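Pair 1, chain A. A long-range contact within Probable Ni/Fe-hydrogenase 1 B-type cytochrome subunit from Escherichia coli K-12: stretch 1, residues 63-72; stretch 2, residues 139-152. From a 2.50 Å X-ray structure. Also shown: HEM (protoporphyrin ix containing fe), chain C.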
# COMPACT_ATOMS: atom_id res chain seq x y z
N HIS A 63 33.44 -12.14 9.43
CA HIS A 63 34.23 -11.40 10.41
C HIS A 63 34.70 -12.28 11.56
O HIS A 63 35.88 -12.35 11.85
CB HIS A 63 33.44 -10.20 10.93
CG HIS A 63 34.28 -9.22 11.69
ND1 HIS A 63 35.02 -8.23 11.08
CD2 HIS A 63 34.48 -9.06 13.03
CE1 HIS A 63 35.65 -7.52 12.00
NE2 HIS A 63 35.35 -8.00 13.19
N PHE A 64 33.79 -12.97 12.22
CA PHE A 64 34.15 -13.72 13.43
C PHE A 64 35.16 -14.82 13.15
O PHE A 64 36.02 -15.14 13.99
CB PHE A 64 32.91 -14.32 14.10
CG PHE A 64 31.82 -13.33 14.38
CD1 PHE A 64 32.11 -11.99 14.59
CD2 PHE A 64 30.49 -13.75 14.43
CE1 PHE A 64 31.10 -11.07 14.83
CE2 PHE A 64 29.47 -12.83 14.67
CZ PHE A 64 29.78 -11.49 14.88
N SER A 65 35.07 -15.40 11.96
CA SER A 65 35.83 -16.59 11.62
C SER A 65 37.16 -16.17 10.97
O SER A 65 38.18 -16.86 11.14
CB SER A 65 34.99 -17.58 10.79
OG SER A 65 34.69 -17.08 9.51
N ALA A 66 37.16 -15.01 10.30
CA ALA A 66 38.43 -14.35 9.93
C ALA A 66 39.19 -13.94 11.18
O ALA A 66 40.41 -14.00 11.22
CB ALA A 66 38.19 -13.15 9.03
N GLY A 67 38.46 -13.55 12.20
CA GLY A 67 39.06 -13.21 13.47
C GLY A 67 39.58 -14.41 14.20
O GLY A 67 40.46 -14.28 15.05
N MET A 68 39.04 -15.58 13.89
CA MET A 68 39.53 -16.84 14.45
C MET A 68 40.88 -17.15 13.83
O MET A 68 41.88 -17.27 14.54
CB MET A 68 38.54 -17.98 14.22
CG MET A 68 37.26 -17.86 15.03
SD MET A 68 37.51 -18.27 16.77
CE MET A 68 35.84 -18.24 17.41
N VAL A 69 40.89 -17.25 12.50
CA VAL A 69 42.11 -17.51 11.72
C VAL A 69 43.21 -16.51 12.07
O VAL A 69 44.32 -16.91 12.44
CB VAL A 69 41.85 -17.50 10.20
CG1 VAL A 69 43.14 -17.76 9.44
CG2 VAL A 69 40.80 -18.54 9.82
N PHE A 70 42.87 -15.22 11.95
CA PHE A 70 43.76 -14.13 12.32
C PHE A 70 44.37 -14.34 13.70
O PHE A 70 45.57 -14.21 13.86
CB PHE A 70 43.03 -12.79 12.29
CG PHE A 70 43.85 -11.64 12.79
CD1 PHE A 70 44.76 -11.01 11.94
CD2 PHE A 70 43.73 -11.20 14.10
CE1 PHE A 70 45.54 -9.95 12.39
CE2 PHE A 70 44.50 -10.13 14.56
CZ PHE A 70 45.40 -9.51 13.70
N THR A 71 43.54 -14.66 14.68
CA THR A 71 44.00 -14.84 16.07
C THR A 71 45.02 -15.97 16.20
O THR A 71 46.04 -15.82 16.87
CB THR A 71 42.83 -15.09 17.03
OG1 THR A 71 41.94 -13.98 17.00
CG2 THR A 71 43.31 -15.24 18.46
N VAL A 72 44.72 -17.10 15.58
CA VAL A 72 45.59 -18.27 15.61
C VAL A 72 46.95 -17.94 14.99
O VAL A 72 48.00 -18.09 15.63
CB VAL A 72 44.91 -19.49 14.93
CG1 VAL A 72 45.93 -20.52 14.47
CG2 VAL A 72 43.92 -20.14 15.88
N MET A 139 48.35 -3.54 18.94
CA MET A 139 47.00 -3.19 18.54
C MET A 139 46.25 -4.50 18.23
O MET A 139 45.22 -4.75 18.83
CB MET A 139 47.01 -2.31 17.31
CG MET A 139 47.38 -0.87 17.59
SD MET A 139 46.06 -0.06 18.50
CE MET A 139 46.50 -0.37 20.20
N SER A 140 46.79 -5.32 17.31
CA SER A 140 46.26 -6.61 16.93
C SER A 140 45.79 -7.40 18.14
O SER A 140 44.74 -8.02 18.09
CB SER A 140 47.31 -7.40 16.16
OG SER A 140 47.76 -6.67 15.03
N VAL A 141 46.56 -7.36 19.23
CA VAL A 141 46.23 -8.13 20.42
C VAL A 141 45.11 -7.45 21.17
O VAL A 141 44.28 -8.11 21.81
CB VAL A 141 47.46 -8.31 21.33
CG1 VAL A 141 47.08 -8.87 22.69
CG2 VAL A 141 48.47 -9.23 20.65
N PHE A 142 45.06 -6.13 21.05
CA PHE A 142 43.98 -5.34 21.64
C PHE A 142 42.70 -5.62 20.85
O PHE A 142 41.63 -5.83 21.44
CB PHE A 142 44.34 -3.85 21.66
CG PHE A 142 43.28 -2.97 22.27
CD1 PHE A 142 43.05 -2.97 23.65
CD2 PHE A 142 42.48 -2.16 21.46
CE1 PHE A 142 42.05 -2.19 24.22
CE2 PHE A 142 41.48 -1.37 22.02
CZ PHE A 142 41.28 -1.38 23.39
N MET A 143 42.83 -5.64 19.53
CA MET A 143 41.72 -5.99 18.63
C MET A 143 41.18 -7.41 18.84
O MET A 143 40.09 -7.76 18.36
CB MET A 143 42.15 -5.79 17.18
CG MET A 143 42.24 -4.33 16.82
SD MET A 143 40.71 -3.49 17.25
CE MET A 143 39.82 -3.67 15.71
N ILE A 144 41.96 -8.23 19.56
CA ILE A 144 41.62 -9.62 19.83
C ILE A 144 40.98 -9.70 21.21
O ILE A 144 39.91 -10.31 21.35
CB ILE A 144 42.86 -10.55 19.72
CG1 ILE A 144 43.18 -10.82 18.23
CG2 ILE A 144 42.64 -11.85 20.50
CD1 ILE A 144 44.50 -11.53 17.95
N ILE A 145 41.62 -9.08 22.20
CA ILE A 145 41.07 -9.03 23.55
C ILE A 145 39.69 -8.37 23.55
O ILE A 145 38.76 -8.89 24.16
CB ILE A 145 42.00 -8.29 24.52
CG1 ILE A 145 43.31 -9.04 24.66
CG2 ILE A 145 41.37 -8.18 25.90
CD1 ILE A 145 44.41 -8.17 25.22
N THR A 146 39.56 -7.25 22.84
CA THR A 146 38.28 -6.55 22.71
C THR A 146 37.30 -7.28 21.79
O THR A 146 36.11 -7.39 22.11
CB THR A 146 38.44 -5.08 22.24
OG1 THR A 146 38.89 -5.02 20.88
CG2 THR A 146 39.40 -4.32 23.13
N GLY A 147 37.79 -7.76 20.64
CA GLY A 147 36.98 -8.48 19.66
C GLY A 147 36.34 -9.74 20.21
O GLY A 147 35.19 -10.05 19.87
N PHE A 148 37.06 -10.46 21.08
CA PHE A 148 36.57 -11.69 21.70
C PHE A 148 35.68 -11.44 22.89
O PHE A 148 34.83 -12.28 23.21
CB PHE A 148 37.73 -12.60 22.11
CG PHE A 148 38.09 -13.60 21.07
CD1 PHE A 148 37.27 -14.68 20.82
CD2 PHE A 148 39.21 -13.43 20.29
CE1 PHE A 148 37.57 -15.59 19.83
CE2 PHE A 148 39.53 -14.34 19.30
CZ PHE A 148 38.70 -15.42 19.07
N ALA A 149 35.87 -10.31 23.55
CA ALA A 149 35.02 -9.94 24.67
C ALA A 149 33.61 -9.77 24.14
O ALA A 149 32.66 -10.13 24.81
CB ALA A 149 35.50 -8.67 25.34
N LEU A 150 33.48 -9.23 22.94
CA LEU A 150 32.20 -9.12 22.27
C LEU A 150 31.62 -10.44 21.80
O LEU A 150 30.45 -10.71 22.01
CB LEU A 150 32.31 -8.19 21.08
CG LEU A 150 32.63 -6.75 21.37
CD1 LEU A 150 32.81 -6.01 20.06
CD2 LEU A 150 31.53 -6.14 22.23
N TYR A 151 32.45 -11.24 21.16
CA TYR A 151 32.04 -12.53 20.62
C TYR A 151 31.64 -13.60 21.65
O TYR A 151 30.68 -14.33 21.46
CB TYR A 151 33.14 -13.03 19.66
CG TYR A 151 32.84 -14.35 19.01
CD1 TYR A 151 33.16 -15.53 19.65
CD2 TYR A 151 32.25 -14.42 17.76
CE1 TYR A 151 32.88 -16.76 19.08
CE2 TYR A 151 31.98 -15.65 17.18
CZ TYR A 151 32.30 -16.82 17.84
OH TYR A 151 32.04 -18.04 17.30
N SER A 152 32.40 -13.69 22.74
CA SER A 152 32.18 -14.68 23.78
C SER A 152 31.11 -14.27 24.78
O SER A 152 30.85 -14.99 25.74
CB SER A 152 33.49 -14.93 24.52
CHA HEM C . 33.09 -5.75 15.14
CHB HEM C . 37.17 -4.71 12.90
CHC HEM C . 39.34 -8.36 15.15
CHD HEM C . 35.08 -9.74 16.91
C1A HEM C . 34.06 -5.11 14.45
C2A HEM C . 33.94 -3.79 14.00
C3A HEM C . 35.09 -3.48 13.37
C4A HEM C . 35.91 -4.62 13.43
CMA HEM C . 35.39 -2.16 12.72
CAA HEM C . 32.73 -2.90 14.16
CBA HEM C . 32.68 -2.21 15.51
CGA HEM C . 31.46 -1.34 15.58
O1A HEM C . 31.30 -0.32 14.89
O2A HEM C . 30.56 -1.65 16.36
C1B HEM C . 38.13 -5.62 13.35
C2B HEM C . 39.51 -5.56 12.97
C3B HEM C . 40.11 -6.58 13.63
C4B HEM C . 39.07 -7.26 14.38
CMB HEM C . 40.14 -4.55 12.05
CAB HEM C . 41.51 -7.01 13.64
CBB HEM C . 42.40 -6.51 12.79
C1C HEM C . 38.35 -9.10 15.78
C2C HEM C . 38.55 -10.33 16.41
C3C HEM C . 37.34 -10.71 16.92
C4C HEM C . 36.41 -9.71 16.58
CMC HEM C . 39.84 -11.09 16.56
CAC HEM C . 37.09 -11.96 17.67
CBC HEM C . 36.21 -12.85 17.23
C1D HEM C . 34.23 -8.71 16.59
C2D HEM C . 32.86 -8.72 17.08
C3D HEM C . 32.28 -7.60 16.58
C4D HEM C . 33.33 -6.93 15.80
CMD HEM C . 32.26 -9.81 17.94
CAD HEM C . 30.86 -7.08 16.75
CBD HEM C . 29.81 -8.11 16.35
CGD HEM C . 28.38 -7.62 16.42
O1D HEM C . 27.80 -7.47 17.50
O2D HEM C . 27.76 -7.38 15.39
NA HEM C . 35.29 -5.60 14.12
NB HEM C . 37.92 -6.64 14.18
NC HEM C . 37.04 -8.77 15.85
ND HEM C . 34.47 -7.63 15.84
FE HEM C . 36.07 -7.16 15.03

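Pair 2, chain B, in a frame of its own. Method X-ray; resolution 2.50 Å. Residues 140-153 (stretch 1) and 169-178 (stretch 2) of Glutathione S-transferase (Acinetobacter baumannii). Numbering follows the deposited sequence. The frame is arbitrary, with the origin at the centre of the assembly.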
# COMPACT_ATOMS: atom_id res chain seq x y z
N ALA B 140 -2.70 -5.02 17.83
CA ALA B 140 -3.22 -4.61 16.52
C ALA B 140 -4.75 -4.47 16.59
O ALA B 140 -5.31 -3.52 16.06
CB ALA B 140 -2.82 -5.59 15.44
N ALA B 141 -5.40 -5.42 17.26
CA ALA B 141 -6.85 -5.42 17.38
C ALA B 141 -7.34 -4.16 18.07
O ALA B 141 -8.29 -3.54 17.62
CB ALA B 141 -7.35 -6.66 18.10
N GLU B 142 -6.66 -3.78 19.15
CA GLU B 142 -7.02 -2.57 19.89
C GLU B 142 -6.79 -1.30 19.07
O GLU B 142 -7.58 -0.35 19.13
CB GLU B 142 -6.22 -2.48 21.20
CG GLU B 142 -6.84 -3.29 22.33
CD GLU B 142 -8.23 -2.79 22.70
OE1 GLU B 142 -8.53 -1.59 22.48
OE2 GLU B 142 -9.02 -3.61 23.22
N LYS B 143 -5.70 -1.30 18.31
CA LYS B 143 -5.38 -0.19 17.44
C LYS B 143 -6.45 -0.06 16.35
O LYS B 143 -6.86 1.04 16.00
CB LYS B 143 -4.00 -0.39 16.84
CG LYS B 143 -3.40 0.84 16.25
CD LYS B 143 -1.96 0.57 15.89
CE LYS B 143 -1.46 1.55 14.84
NZ LYS B 143 -0.41 0.91 14.00
N LEU B 144 -6.91 -1.19 15.84
CA LEU B 144 -8.01 -1.24 14.89
C LEU B 144 -9.29 -0.69 15.51
O LEU B 144 -9.99 0.11 14.89
CB LEU B 144 -8.25 -2.70 14.42
CG LEU B 144 -9.47 -2.95 13.53
CD1 LEU B 144 -9.34 -2.20 12.19
CD2 LEU B 144 -9.73 -4.44 13.28
N PHE B 145 -9.61 -1.12 16.73
CA PHE B 145 -10.81 -0.65 17.41
C PHE B 145 -10.72 0.85 17.66
O PHE B 145 -11.70 1.58 17.51
CB PHE B 145 -11.01 -1.35 18.76
CG PHE B 145 -11.22 -2.84 18.66
CD1 PHE B 145 -11.77 -3.42 17.53
CD2 PHE B 145 -10.86 -3.67 19.74
CE1 PHE B 145 -11.95 -4.79 17.46
CE2 PHE B 145 -11.04 -5.03 19.67
CZ PHE B 145 -11.59 -5.60 18.54
N PHE B 146 -9.54 1.31 18.07
CA PHE B 146 -9.34 2.72 18.36
C PHE B 146 -9.66 3.56 17.13
O PHE B 146 -10.51 4.46 17.17
CB PHE B 146 -7.91 2.99 18.84
CG PHE B 146 -7.60 4.46 19.03
CD1 PHE B 146 -7.89 5.09 20.23
CD2 PHE B 146 -7.03 5.20 18.00
CE1 PHE B 146 -7.60 6.44 20.40
CE2 PHE B 146 -6.75 6.55 18.15
CZ PHE B 146 -7.03 7.17 19.36
N VAL B 147 -9.00 3.24 16.02
CA VAL B 147 -9.17 3.95 14.75
C VAL B 147 -10.60 3.90 14.19
O VAL B 147 -11.14 4.91 13.76
CB VAL B 147 -8.17 3.43 13.69
CG1 VAL B 147 -8.40 4.13 12.34
CG2 VAL B 147 -6.74 3.64 14.18
N ALA B 148 -11.21 2.72 14.20
CA ALA B 148 -12.57 2.59 13.67
C ALA B 148 -13.60 3.31 14.56
O ALA B 148 -14.54 3.91 14.05
CB ALA B 148 -12.94 1.13 13.48
N GLU B 149 -13.43 3.26 15.87
CA GLU B 149 -14.37 3.98 16.73
C GLU B 149 -14.23 5.50 16.61
O GLU B 149 -15.22 6.23 16.68
CB GLU B 149 -14.29 3.50 18.18
CG GLU B 149 -15.59 2.88 18.68
CD GLU B 149 -15.39 1.56 19.41
OE1 GLU B 149 -16.39 0.84 19.64
OE2 GLU B 149 -14.23 1.25 19.77
N LYS B 150 -13.01 5.98 16.41
CA LYS B 150 -12.77 7.39 16.14
C LYS B 150 -13.42 7.86 14.83
O LYS B 150 -14.14 8.85 14.79
CB LYS B 150 -11.28 7.68 16.12
CG LYS B 150 -10.94 9.13 15.79
CD LYS B 150 -11.69 10.10 16.71
CE LYS B 150 -11.33 11.54 16.38
NZ LYS B 150 -11.33 11.77 14.90
N LEU B 151 -13.15 7.13 13.75
CA LEU B 151 -13.71 7.46 12.45
C LEU B 151 -15.21 7.21 12.35
O LEU B 151 -15.88 7.75 11.48
CB LEU B 151 -12.99 6.68 11.35
CG LEU B 151 -11.54 7.03 11.02
CD1 LEU B 151 -11.01 6.05 10.00
CD2 LEU B 151 -11.41 8.46 10.50
N LEU B 152 -15.75 6.40 13.25
CA LEU B 152 -17.19 6.11 13.21
C LEU B 152 -17.97 6.71 14.38
O LEU B 152 -19.04 6.22 14.75
CB LEU B 152 -17.43 4.60 13.16
CG LEU B 152 -17.08 3.89 11.86
CD1 LEU B 152 -17.23 2.39 12.06
CD2 LEU B 152 -17.96 4.40 10.69
N ALA B 153 -17.44 7.78 14.96
CA ALA B 153 -18.13 8.43 16.06
C ALA B 153 -19.44 9.08 15.60
O ALA B 153 -19.66 9.28 14.40
CB ALA B 153 -17.21 9.45 16.75
N GLU B 169 -13.52 -2.75 3.18
CA GLU B 169 -12.20 -3.18 3.61
C GLU B 169 -12.11 -3.25 5.14
O GLU B 169 -11.50 -4.17 5.69
CB GLU B 169 -11.10 -2.27 3.06
CG GLU B 169 -11.01 -2.21 1.54
CD GLU B 169 -10.16 -1.02 1.03
OE1 GLU B 169 -9.86 -0.13 1.84
OE2 GLU B 169 -9.79 -0.99 -0.16
N LEU B 170 -12.71 -2.27 5.81
CA LEU B 170 -12.70 -2.21 7.27
C LEU B 170 -13.55 -3.33 7.84
O LEU B 170 -13.14 -4.02 8.77
CB LEU B 170 -13.20 -0.85 7.77
CG LEU B 170 -13.25 -0.65 9.29
CD1 LEU B 170 -11.85 -0.70 9.92
CD2 LEU B 170 -13.92 0.66 9.64
N ALA B 171 -14.75 -3.50 7.29
CA ALA B 171 -15.63 -4.58 7.72
C ALA B 171 -14.94 -5.94 7.64
O ALA B 171 -15.02 -6.73 8.58
CB ALA B 171 -16.93 -4.60 6.93
N LEU B 172 -14.26 -6.22 6.53
CA LEU B 172 -13.59 -7.51 6.39
C LEU B 172 -12.55 -7.66 7.50
O LEU B 172 -12.44 -8.72 8.12
CB LEU B 172 -12.97 -7.70 5.00
CG LEU B 172 -12.23 -9.04 4.84
CD1 LEU B 172 -12.36 -9.58 3.41
CD2 LEU B 172 -10.72 -8.97 5.31
N MET B 173 -11.80 -6.59 7.75
CA MET B 173 -10.80 -6.58 8.82
C MET B 173 -11.44 -6.90 10.15
O MET B 173 -10.94 -7.73 10.90
CB MET B 173 -10.09 -5.23 8.89
CG MET B 173 -8.85 -5.25 9.76
SD MET B 173 -7.54 -6.41 9.25
CE MET B 173 -6.65 -5.48 8.02
N LEU B 174 -12.56 -6.24 10.45
CA LEU B 174 -13.26 -6.48 11.71
C LEU B 174 -13.82 -7.91 11.78
O LEU B 174 -13.85 -8.52 12.85
CB LEU B 174 -14.37 -5.45 11.92
CG LEU B 174 -13.95 -4.02 12.28
CD1 LEU B 174 -15.12 -3.06 12.10
CD2 LEU B 174 -13.47 -3.99 13.70
N GLN B 175 -14.23 -8.44 10.63
CA GLN B 175 -14.82 -9.76 10.53
C GLN B 175 -13.82 -10.85 10.90
O GLN B 175 -14.20 -11.92 11.37
CB GLN B 175 -15.40 -10.00 9.14
CG GLN B 175 -16.83 -9.44 8.94
CD GLN B 175 -17.91 -10.24 9.68
OE1 GLN B 175 -17.78 -10.53 10.87
NE2 GLN B 175 -18.96 -10.61 8.97
N ARG B 176 -12.53 -10.57 10.69
CA ARG B 176 -11.47 -11.49 11.07
C ARG B 176 -11.56 -11.76 12.56
O ARG B 176 -11.26 -12.85 13.03
CB ARG B 176 -10.08 -10.91 10.74
CG ARG B 176 -9.89 -10.56 9.28
CD ARG B 176 -8.58 -9.82 9.01
NE ARG B 176 -7.61 -10.79 8.55
CZ ARG B 176 -7.06 -10.81 7.35
NH1 ARG B 176 -7.34 -9.86 6.48
NH2 ARG B 176 -6.21 -11.77 7.04
N LEU B 177 -12.00 -10.76 13.30
CA LEU B 177 -12.12 -10.87 14.74
C LEU B 177 -13.49 -11.40 15.14
O LEU B 177 -13.62 -12.32 15.96
CB LEU B 177 -11.89 -9.50 15.36
CG LEU B 177 -10.44 -9.02 15.37
CD1 LEU B 177 -10.39 -7.54 15.72
CD2 LEU B 177 -9.64 -9.85 16.37
N ILE B 178 -14.52 -10.81 14.56
CA ILE B 178 -15.89 -11.16 14.90
C ILE B 178 -16.20 -12.63 14.62
O ILE B 178 -16.68 -13.35 15.50
CB ILE B 178 -16.87 -10.26 14.13
CG1 ILE B 178 -16.70 -8.80 14.58
CG2 ILE B 178 -18.30 -10.73 14.34
CD1 ILE B 178 -17.21 -7.77 13.61

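Where pair 2 seats a leucine of one helix in a hole on the facing helix, pair 1 has a glycine and a heme. The position is G67(A) in pair 1 and L144(B) in pair 2, whose CA atoms superpose within 0.2 Å. L144(B) is a knob, sitting among L170(B), M173(B), L174(B) and L177(B); its CD1 lies 3.7 Å from CD1 of L170(B), and its CD2 lies 3.7 Å from CG of M173(B). At G67(A) the corresponding space belongs to the porphyrin: an ideal CB would lie 3.0 Å from C2C of HEM. The facing position repeats the pattern. M173(B), which packs on the leucine knob, matches G147(A), where an ideal CB would come within 2.5 Å of C3C of HEM.

These contrasting interiors rest on nearly the same scaffold. In each pair two helices run at a steep angle toward antiparallel, 135° in pair 1 and 138° in pair 2, with axes approaching to 10.8 and 11.2 Å, and the backbones of 14 central residues superpose with an RMSD of 0.5 Å. No hydrogen bond joins the two stretches in either case, so side-chain packing carries the contact between them.

Around the central position, the same sites are filled differently. M68(A) and F145(B) both set out sideways and bring their ends nearer the opposing helix. The methionine places SD at the edge of the F148(A) ring, 3.9 Å from its CZ, while its CE reaches CE1 of Y151(A) at 3.7 Å. The phenylalanine meets the matching leucines, with CE1 3.6 Å from CD1 of L177(B) and 4.1 Å from CD2 of L174(B). One helical position thus serves two partners in both proteins.

Toward one end, pair 1 has the larger side chain at both matched positions. F64(A) and Y151(A) form an offset edge-to-face aromatic pair, the tyrosine edge directed at the phenylalanine face, with centroids 5.3 Å apart. Their counterparts make a smaller contact, CB of A141(B) to CD1 of L177(B) at 4.0 Å. Farther along, T71(A) matches A148(B). The threonine turns OG1 back to O of G67(A) in a very short 2.5 Å hydrogen bond, satisfying its hydroxyl within its own helix, and the same OG1 lies 3.6 Å from CG1 of I144(A). The alanine simply sets CB 4.0 Å from CD2 of L170(B).

Pair 1 also anchors its cofactor directly, through NE2 of H63(A) at 2.1 Å from FE of HEM. The general lesson is that one helix crossing can enclose either an apolar knob or part of a prosthetic group.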